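Local coordinates for protein CCMAN5 (Cellulosimicrobium cellulans, PDB 2XSG) that hydrolyses mannosidic linkages as a GH92 family mannosidase and enables mannose-6-phosphate modification of yeast-produced human lysosomal enzymes, at residues Asp349-Trp354 with Arg358-Ile363; Asp384-Gly389 with Ala430-Gln435; Trp406-Val411 with Ser458-Tyr463. All coordinates share one frame; numbering follows the deposited sequence.

Interaction 1. Residues Asp349-Trp354 with Arg358-Ile363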
loop_
_atom_site.group_PDB
_atom_site.type_symbol
_atom_site.label_atom_id
_atom_site.label_comp_id
_atom_site.label_asym_id
_atom_site.label_seq_id
_atom_site.Cartn_x
_atom_site.Cartn_y
_atom_site.Cartn_z
ATOM N N ASP A 349 4.097 3.058 11.504
ATOM C CA ASP A 349 4.825 1.811 11.322
ATOM C C ASP A 349 4.023 0.903 10.394
ATOM O O ASP A 349 2.802 1.093 10.236
ATOM C CB ASP A 349 5.053 1.141 12.677
ATOM C CG ASP A 349 6.115 0.044 12.637
ATOM O OD1 ASP A 349 6.768 -0.171 11.584
ATOM O OD2 ASP A 349 6.273 -0.637 13.674
ATOM N N SER A 350 4.723 -0.061 9.803
ATOM C CA SER A 350 4.213 -1.064 8.836
ATOM C C SER A 350 4.673 -0.710 7.441
ATOM O O SER A 350 4.074 0.119 6.778
ATOM C CB SER A 350 2.698 -1.224 8.844
ATOM O OG SER A 350 2.341 -2.344 8.053
ATOM N N TRP A 351 5.749 -1.340 7.007
ATOM C CA TRP A 351 6.460 -0.891 5.819
ATOM C C TRP A 351 6.558 -2.017 4.802
ATOM O O TRP A 351 6.661 -3.175 5.175
ATOM C CB TRP A 351 7.856 -0.440 6.224
ATOM C CG TRP A 351 7.867 0.625 7.311
ATOM C CD1 TRP A 351 8.012 0.427 8.648
ATOM C CD2 TRP A 351 7.737 2.038 7.122
ATOM N NE1 TRP A 351 7.970 1.640 9.320
ATOM C CE2 TRP A 351 7.801 2.641 8.400
ATOM C CE3 TRP A 351 7.575 2.854 5.992
ATOM C CZ2 TRP A 351 7.729 4.022 8.581
ATOM C CZ3 TRP A 351 7.482 4.236 6.172
ATOM C CH2 TRP A 351 7.552 4.804 7.460
ATOM N N ALA A 352 6.480 -1.676 3.518
ATOM C CA ALA A 352 6.682 -2.634 2.434
ATOM C C ALA A 352 7.437 -1.864 1.359
ATOM O O ALA A 352 7.039 -1.828 0.194
ATOM C CB ALA A 352 5.363 -3.135 1.899
ATOM N N THR A 353 8.534 -1.249 1.773
ATOM C CA THR A 353 9.150 -0.194 0.996
ATOM C C THR A 353 9.818 -0.646 -0.315
ATOM O O THR A 353 9.945 0.157 -1.240
ATOM C CB THR A 353 10.055 0.637 1.923
ATOM O OG1 THR A 353 9.295 0.946 3.101
ATOM C CG2 THR A 353 10.514 1.944 1.254
ATOM N N TRP A 354 10.205 -1.919 -0.407
ATOM C CA TRP A 354 10.704 -2.503 -1.670
ATOM C C TRP A 354 9.657 -2.352 -2.792
ATOM O O TRP A 354 10.001 -2.027 -3.931
ATOM C CB TRP A 354 11.039 -3.981 -1.465
ATOM C CG TRP A 354 11.795 -4.665 -2.577
ATOM C CD1 TRP A 354 13.158 -4.772 -2.695
ATOM C CD2 TRP A 354 11.241 -5.379 -3.695
ATOM N NE1 TRP A 354 13.482 -5.482 -3.833
ATOM C CE2 TRP A 354 12.328 -5.880 -4.454
ATOM C CE3 TRP A 354 9.937 -5.642 -4.131
ATOM C CZ2 TRP A 354 12.148 -6.621 -5.635
ATOM C CZ3 TRP A 354 9.755 -6.378 -5.308
ATOM C CH2 TRP A 354 10.858 -6.857 -6.046
ATOM N N ARG A 358 7.733 4.627 -4.193
ATOM C CA ARG A 358 7.271 5.800 -4.961
ATOM C C ARG A 358 5.989 6.444 -4.409
ATOM O O ARG A 358 5.671 7.586 -4.753
ATOM C CB ARG A 358 7.046 5.455 -6.429
ATOM C CG ARG A 358 8.307 5.390 -7.250
ATOM C CD ARG A 358 7.989 5.508 -8.754
ATOM N NE ARG A 358 9.197 5.761 -9.526
ATOM C CZ ARG A 358 10.106 4.829 -9.781
ATOM N NH1 ARG A 358 9.929 3.594 -9.333
ATOM N NH2 ARG A 358 11.191 5.131 -10.478
ATOM N N LYS A 359 5.244 5.715 -3.582
ATOM C CA LYS A 359 3.955 6.223 -3.097
ATOM C C LYS A 359 4.138 7.430 -2.167
ATOM O O LYS A 359 3.312 8.362 -2.174
ATOM C CB LYS A 359 3.115 5.107 -2.432
ATOM C CG LYS A 359 3.413 4.867 -0.962
ATOM C CD LYS A 359 2.534 3.775 -0.364
ATOM C CE LYS A 359 2.690 3.762 1.141
ATOM N NZ LYS A 359 2.342 2.426 1.757
ATOM N N PHE A 360 5.221 7.414 -1.384
ATOM C CA PHE A 360 5.478 8.464 -0.420
ATOM C C PHE A 360 5.676 9.801 -1.119
ATOM O O PHE A 360 5.211 10.831 -0.619
ATOM C CB PHE A 360 6.690 8.125 0.465
ATOM C CG PHE A 360 6.478 6.903 1.330
ATOM C CD1 PHE A 360 5.769 6.992 2.518
ATOM C CD2 PHE A 360 6.964 5.666 0.937
ATOM C CE1 PHE A 360 5.544 5.868 3.311
ATOM C CE2 PHE A 360 6.763 4.528 1.742
ATOM C CZ PHE A 360 6.057 4.641 2.930
ATOM N N SER A 361 6.338 9.789 -2.280
ATOM C CA SER A 361 6.572 11.025 -3.020
ATOM C C SER A 361 5.254 11.720 -3.383
ATOM O O SER A 361 5.204 12.959 -3.453
ATOM C CB SER A 361 7.376 10.777 -4.287
ATOM O OG SER A 361 8.599 10.076 -4.064
ATOM N N VAL A 362 4.212 10.925 -3.629
ATOM C CA VAL A 362 2.861 11.426 -3.940
ATOM C C VAL A 362 2.125 11.899 -2.682
ATOM O O VAL A 362 1.529 12.979 -2.676
ATOM C CB VAL A 362 2.000 10.355 -4.668
ATOM C CG1 VAL A 362 0.623 10.927 -5.081
ATOM C CG2 VAL A 362 2.733 9.770 -5.899
ATOM N N ILE A 363 2.150 11.086 -1.622
ATOM C CA ILE A 363 1.656 11.514 -0.315
ATOM C C ILE A 363 2.200 12.906 0.040
ATOM O O ILE A 363 1.445 13.767 0.505
ATOM C CB ILE A 363 1.989 10.498 0.816
ATOM C CG1 ILE A 363 1.209 9.197 0.630
ATOM C CG2 ILE A 363 1.654 11.091 2.189
ATOM C CD1 ILE A 363 1.689 8.075 1.551
HETATM O O HOH W 1 3.747 1.271 4.091
#

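Interaction 2. Residues Asp384-Gly389 with Ala430-Gln435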
loop_
_atom_site.group_PDB
_atom_site.type_symbol
_atom_site.label_atom_id
_atom_site.label_comp_id
_atom_site.label_asym_id
_atom_site.label_seq_id
_atom_site.Cartn_x
_atom_site.Cartn_y
_atom_site.Cartn_z
ATOM N N ASP A 384 16.332 3.384 16.125
ATOM C CA ASP A 384 16.085 2.354 17.134
ATOM C C ASP A 384 16.887 1.071 16.895
ATOM O O ASP A 384 17.483 0.531 17.844
ATOM C CB ASP A 384 14.585 2.043 17.258
ATOM C CG ASP A 384 13.805 3.159 17.945
ATOM O OD1 ASP A 384 14.446 4.076 18.529
ATOM O OD2 ASP A 384 12.551 3.133 17.887
ATOM N N ALA A 385 16.919 0.588 15.654
ATOM C CA ALA A 385 17.787 -0.545 15.306
ATOM C C ALA A 385 19.234 -0.260 15.713
ATOM O O ALA A 385 19.890 -1.096 16.346
ATOM C CB ALA A 385 17.699 -0.876 13.812
ATOM N N GLU A 386 19.721 0.925 15.371
ATOM C CA GLU A 386 21.077 1.324 15.729
ATOM C C GLU A 386 21.299 1.356 17.255
ATOM O O GLU A 386 22.323 0.872 17.752
ATOM C CB GLU A 386 21.416 2.669 15.069
ATOM C CG GLU A 386 22.699 3.313 15.535
ATOM C CD GLU A 386 23.946 2.607 15.028
ATOM O OE1 GLU A 386 23.859 1.610 14.283
ATOM O OE2 GLU A 386 25.028 3.091 15.356
ATOM N N ALA A 387 20.323 1.915 17.973
ATOM C CA ALA A 387 20.336 2.027 19.439
ATOM C C ALA A 387 20.486 0.699 20.189
ATOM O O ALA A 387 21.056 0.677 21.281
ATOM C CB ALA A 387 19.072 2.767 19.930
ATOM N N THR A 388 19.966 -0.393 19.614
ATOM C CA THR A 388 20.088 -1.721 20.231
ATOM C C THR A 388 21.565 -2.124 20.372
ATOM O O THR A 388 21.920 -2.933 21.238
ATOM C CB THR A 388 19.343 -2.827 19.455
ATOM O OG1 THR A 388 19.926 -2.992 18.151
ATOM C CG2 THR A 388 17.855 -2.509 19.329
ATOM N N GLY A 389 22.413 -1.529 19.533
ATOM C CA GLY A 389 23.828 -1.866 19.487
ATOM C C GLY A 389 24.114 -3.249 18.899
ATOM O O GLY A 389 25.253 -3.688 18.899
ATOM N N ALA A 430 19.966 7.122 12.613
ATOM C CA ALA A 430 19.385 6.314 11.554
ATOM C C ALA A 430 20.429 5.943 10.493
ATOM O O ALA A 430 20.460 4.818 10.009
ATOM C CB ALA A 430 18.190 7.057 10.908
ATOM N N TYR A 431 21.302 6.894 10.158
ATOM C CA TYR A 431 22.259 6.731 9.041
ATOM C C TYR A 431 23.086 5.421 9.007
ATOM O O TYR A 431 23.061 4.723 8.006
ATOM C CB TYR A 431 23.138 7.984 8.890
ATOM C CG TYR A 431 24.058 7.948 7.698
ATOM C CD1 TYR A 431 23.580 8.222 6.427
ATOM C CD2 TYR A 431 25.414 7.642 7.848
ATOM C CE1 TYR A 431 24.409 8.179 5.321
ATOM C CE2 TYR A 431 26.261 7.601 6.751
ATOM C CZ TYR A 431 25.742 7.871 5.486
ATOM O OH TYR A 431 26.559 7.843 4.391
ATOM N N PRO A 432 23.803 5.068 10.093
ATOM C CA PRO A 432 24.567 3.816 10.009
ATOM C C PRO A 432 23.689 2.568 9.811
ATOM O O PRO A 432 24.119 1.618 9.148
ATOM C CB PRO A 432 25.280 3.744 11.363
ATOM C CG PRO A 432 24.497 4.665 12.246
ATOM C CD PRO A 432 24.062 5.770 11.359
ATOM N N ALA A 433 22.487 2.566 10.384
ATOM C CA ALA A 433 21.551 1.473 10.158
ATOM C C ALA A 433 21.047 1.452 8.714
ATOM O O ALA A 433 20.809 0.385 8.151
ATOM C CB ALA A 433 20.382 1.533 11.148
ATOM N N LEU A 434 20.890 2.631 8.124
ATOM C CA LEU A 434 20.538 2.727 6.715
ATOM C C LEU A 434 21.702 2.240 5.838
ATOM O O LEU A 434 21.467 1.561 4.835
ATOM C CB LEU A 434 20.095 4.143 6.345
ATOM C CG LEU A 434 18.734 4.635 6.847
ATOM C CD1 LEU A 434 18.627 6.135 6.685
ATOM C CD2 LEU A 434 17.605 3.946 6.129
ATOM N N GLN A 435 22.945 2.547 6.231
ATOM C CA GLN A 435 24.116 2.009 5.538
ATOM C C GLN A 435 24.149 0.472 5.527
ATOM O O GLN A 435 24.406 -0.128 4.479
ATOM C CB GLN A 435 25.429 2.578 6.113
ATOM C CG GLN A 435 26.677 2.272 5.268
ATOM C CD GLN A 435 26.873 3.230 4.092
ATOM O OE1 GLN A 435 27.009 2.803 2.935
ATOM N NE2 GLN A 435 26.902 4.526 4.384
#

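Interaction 3. Residues Trp406-Val411 with Ser458-Tyr463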
loop_
_atom_site.group_PDB
_atom_site.type_symbol
_atom_site.label_atom_id
_atom_site.label_comp_id
_atom_site.label_asym_id
_atom_site.label_seq_id
_atom_site.Cartn_x
_atom_site.Cartn_y
_atom_site.Cartn_z
ATOM N N TRP A 406 11.789 -3.451 4.172
ATOM C CA TRP A 406 12.294 -2.094 4.400
ATOM C C TRP A 406 13.267 -1.580 3.351
ATOM O O TRP A 406 13.756 -0.465 3.467
ATOM C CB TRP A 406 12.932 -1.998 5.796
ATOM C CG TRP A 406 12.026 -2.492 6.903
ATOM C CD1 TRP A 406 11.080 -1.764 7.582
ATOM C CD2 TRP A 406 11.963 -3.823 7.428
ATOM N NE1 TRP A 406 10.437 -2.563 8.509
ATOM C CE2 TRP A 406 10.961 -3.828 8.436
ATOM C CE3 TRP A 406 12.655 -5.016 7.148
ATOM C CZ2 TRP A 406 10.633 -4.980 9.159
ATOM C CZ3 TRP A 406 12.332 -6.163 7.872
ATOM C CH2 TRP A 406 11.324 -6.136 8.856
ATOM N N GLU A 407 13.540 -2.370 2.319
ATOM C CA GLU A 407 14.444 -1.924 1.255
ATOM C C GLU A 407 13.937 -0.635 0.625
ATOM O O GLU A 407 12.733 -0.432 0.538
ATOM C CB GLU A 407 14.604 -2.989 0.159
ATOM C CG GLU A 407 15.150 -4.334 0.619
ATOM C CD GLU A 407 14.061 -5.373 0.857
ATOM O OE1 GLU A 407 12.899 -5.005 1.132
ATOM O OE2 GLU A 407 14.382 -6.571 0.770
ATOM N N ARG A 408 14.864 0.209 0.161
ATOM C CA ARG A 408 14.562 1.501 -0.481
ATOM C C ARG A 408 14.221 2.598 0.525
ATOM O O ARG A 408 13.944 3.731 0.117
ATOM C CB ARG A 408 13.452 1.420 -1.553
ATOM C CG ARG A 408 13.591 0.340 -2.643
ATOM C CD ARG A 408 14.835 0.475 -3.518
ATOM N NE ARG A 408 15.966 -0.288 -2.980
ATOM C CZ ARG A 408 16.169 -1.594 -3.149
ATOM N NH1 ARG A 408 15.310 -2.331 -3.845
ATOM N NH2 ARG A 408 17.235 -2.177 -2.600
ATOM N N SER A 409 14.234 2.281 1.826
ATOM C CA SER A 409 14.022 3.320 2.861
ATOM C C SER A 409 14.940 4.535 2.666
ATOM O O SER A 409 14.523 5.660 2.912
ATOM C CB SER A 409 14.229 2.764 4.278
ATOM O OG SER A 409 13.192 1.873 4.656
ATOM N N SER A 410 16.190 4.304 2.245
ATOM C CA SER A 410 17.147 5.421 2.038
ATOM C C SER A 410 16.637 6.409 0.988
ATOM O O SER A 410 16.920 7.613 1.054
ATOM C CB SER A 410 18.548 4.912 1.649
ATOM O OG SER A 410 18.571 4.402 0.311
ATOM N N VAL A 411 15.879 5.887 0.027
ATOM C CA VAL A 411 15.335 6.691 -1.066
ATOM C C VAL A 411 14.198 7.544 -0.531
ATOM O O VAL A 411 14.097 8.718 -0.865
ATOM C CB VAL A 411 14.850 5.785 -2.225
ATOM C CG1 VAL A 411 14.157 6.603 -3.334
ATOM C CG2 VAL A 411 16.060 4.982 -2.803
ATOM N N SER A 458 22.484 -4.986 -8.548
ATOM C CA SER A 458 23.322 -3.831 -8.921
ATOM C C SER A 458 22.515 -2.552 -9.068
ATOM O O SER A 458 22.816 -1.568 -8.402
ATOM C CB SER A 458 24.129 -4.089 -10.202
ATOM O OG SER A 458 25.035 -5.180 -10.034
ATOM N N VAL A 459 21.486 -2.563 -9.922
ATOM C CA VAL A 459 20.653 -1.368 -10.117
ATOM C C VAL A 459 19.970 -0.944 -8.817
ATOM O O VAL A 459 19.776 0.246 -8.567
ATOM C CB VAL A 459 19.579 -1.511 -11.261
ATOM C CG1 VAL A 459 20.226 -1.635 -12.648
ATOM C CG2 VAL A 459 18.661 -2.676 -10.995
ATOM N N GLN A 460 19.606 -1.920 -7.985
ATOM C CA GLN A 460 18.948 -1.627 -6.717
ATOM C C GLN A 460 19.856 -0.904 -5.742
ATOM O O GLN A 460 19.447 0.075 -5.148
ATOM C CB GLN A 460 18.374 -2.902 -6.091
ATOM C CG GLN A 460 17.055 -3.315 -6.765
ATOM C CD GLN A 460 16.466 -4.550 -6.143
ATOM O OE1 GLN A 460 15.877 -4.487 -5.076
ATOM N NE2 GLN A 460 16.624 -5.686 -6.806
ATOM N N ARG A 461 21.092 -1.388 -5.588
ATOM C CA ARG A 461 22.070 -0.727 -4.749
ATOM C C ARG A 461 22.377 0.673 -5.296
ATOM O O ARG A 461 22.641 1.609 -4.532
ATOM C CB ARG A 461 23.355 -1.570 -4.639
ATOM C CG ARG A 461 24.489 -0.926 -3.841
ATOM C CD ARG A 461 25.441 -1.970 -3.287
ATOM N NE ARG A 461 24.782 -2.766 -2.249
ATOM C CZ ARG A 461 25.146 -3.985 -1.864
ATOM N NH1 ARG A 461 26.202 -4.584 -2.407
ATOM N NH2 ARG A 461 24.451 -4.612 -0.924
ATOM N N GLY A 462 22.353 0.806 -6.611
ATOM C CA GLY A 462 22.610 2.091 -7.243
ATOM C C GLY A 462 21.620 3.125 -6.745
ATOM O O GLY A 462 22.014 4.214 -6.323
ATOM N N TYR A 463 20.332 2.779 -6.776
ATOM C CA TYR A 463 19.299 3.692 -6.297
ATOM C C TYR A 463 19.406 3.915 -4.766
ATOM O O TYR A 463 19.263 5.039 -4.291
ATOM C CB TYR A 463 17.913 3.179 -6.691
ATOM C CG TYR A 463 16.882 4.255 -6.963
ATOM C CD1 TYR A 463 16.913 5.485 -6.289
ATOM C CD2 TYR A 463 15.853 4.040 -7.879
ATOM C CE1 TYR A 463 15.967 6.478 -6.537
ATOM C CE2 TYR A 463 14.882 5.036 -8.124
ATOM C CZ TYR A 463 14.951 6.249 -7.443
ATOM O OH TYR A 463 14.012 7.243 -7.671
#

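Interaction 1. Residues Asp349-Trp354 with Arg358-Ile363
Lys359 NZ reaches back toward Ser350 through one water. Lys359 NZ donates a hydrogen bond to the water oxygen 3.0 Å away, and that water donates to Ser350 O at 2.9 Å. The same ammonium forms a salt bridge with Asp356 and hydrogen bonds to the carbonyls of Met321 and Ala663. A buried charge is thus held on several sides. Ala663 follows Asp662, a calcium ligand, so Lys359 ties this helix to the chain beside the metal site.

The direct contact is apolar. Phe360 CZ meets the edge of the Trp351 indole, near its plane, 3.6 Å from CZ3. The centroid of the six-membered ring of Trp351 is 5.8 Å from that of Phe360, and the planes lie 36° apart, an oblique pair. The Trp351 CG stands beside the backbone N (chi1 -55°), and this swings the six-membered ring toward the helix. Lys359 CE lies over one face of Phe360, toward its rim. Leu378 and Leu381 of helix 368-387 also touch Trp351, while Tyr371 and Val412 touch Phe360.

The contact joins the loop before helix 353-366 to the third turn of that helix. Both are part of the (alpha/alpha)6 barrel of the GH92 catalytic domain.

Interaction 2. Residues Asp384-Gly389 with Ala430-Gln435
Helix 368-387 and helix 427-438 come close here, with the CA atoms of Glu386 and Ala433 only 5.6 Å apart. This is helix-to-helix packing within the (alpha/alpha)6 catalytic domain of the GH92 family. Small side chains make the approach possible. The methyls of Ala385 and Ala433 face each other at 4.5 Å between their CB atoms. Glu386 CB lies 4.2 Å from the same Ala433 CB, so one methyl fits against two neighbours of the facing helix. Phe382, one turn earlier on helix 368-387, covers Ala430, Ala433 and Leu434 and extends the apolar seam.

Toward the partly exposed side, Glu386 lies across Pro432. Its CG is anti to the backbone N (chi1 170°). The chain then bends at chi2 (72°) and lays the carboxylate against the proline ring, the two side chains crossing at about a right angle. The charge itself is taken up elsewhere, as OE1 forms a salt bridge with Arg436 one turn further along the proline helix. Pro432 has no N-H to give to the turn before it, and helix 427-438 is kinked at this point. On the other segment, Thr388 OG1 donates to Ala385 O at 2.6 Å. Across the contact, Pro432 CG comes nearest to the glutamate, 3.5 Å from Glu386 CD and from OE2.

Interaction 3. Residues Trp406-Val411 with Ser458-Tyr463
Gln460 is the first residue of 458-463 to meet 406-411. Its OE1 accepts from Arg408 NH1 at 2.5 Å, a doubtful length shorter than usual, with an N-H...O angle of 144°. The donor lies in the amide plane, on a lone pair of OE1. The amide and guanidinium planes are nearly perpendicular, 89° apart. OE1 probably also accepts from Trp354 NE1, which would hold the amide from two donors. Gln460 CB lies over one face of the guanidinium, 3.7 Å from Arg408 NH2. Glu407 CB covers the opposite face, and Asp464 forms a salt bridge with NH2. Bends at chi2 and chi3 fold the arginine chain into this slot.

Tyr463 comes one turn later and makes the apolar half. Its CD1 is 3.6 Å from Val411 CG2, and its CE1 is 3.7 Å from Val411 CG1. Val411 CG2 also rests on the carbonyl, 3.5 Å from Tyr463 O. The phenol OH is hydrogen-bonded to Ala682 O.

Arg408 has positive phi in a type II turn from Trp406 to Ser409 and is the N-cap of helix 409-418. The start of helix 409-418, packed on helix 455-474, is part of the (alpha/alpha)6 barrel of the GH92 catalytic domain.

In the fold
All three contacts lie in the catalytic domain. Interactions 1, 3 and 2 have their centres about 7, 18 and 25 Å from the centre of the chain; the first two are buried and the last partly buried. Interaction 1 is local to the start of helix 353-366, whereas interaction 3 joins segments nearly fifty residues apart. Interaction 1 pairs aromatic rings beside a buried lysine bridged by one water, interaction 3 adds a direct arginine-amide bond, and interaction 2 packs alanine methyls and lays a glutamate side chain across a proline. Trp354 links interactions 1 and 3. Leu434 joins interactions 2 and 3 by touching Ser409 and Ser410. Interactions 1 and 2 do not touch.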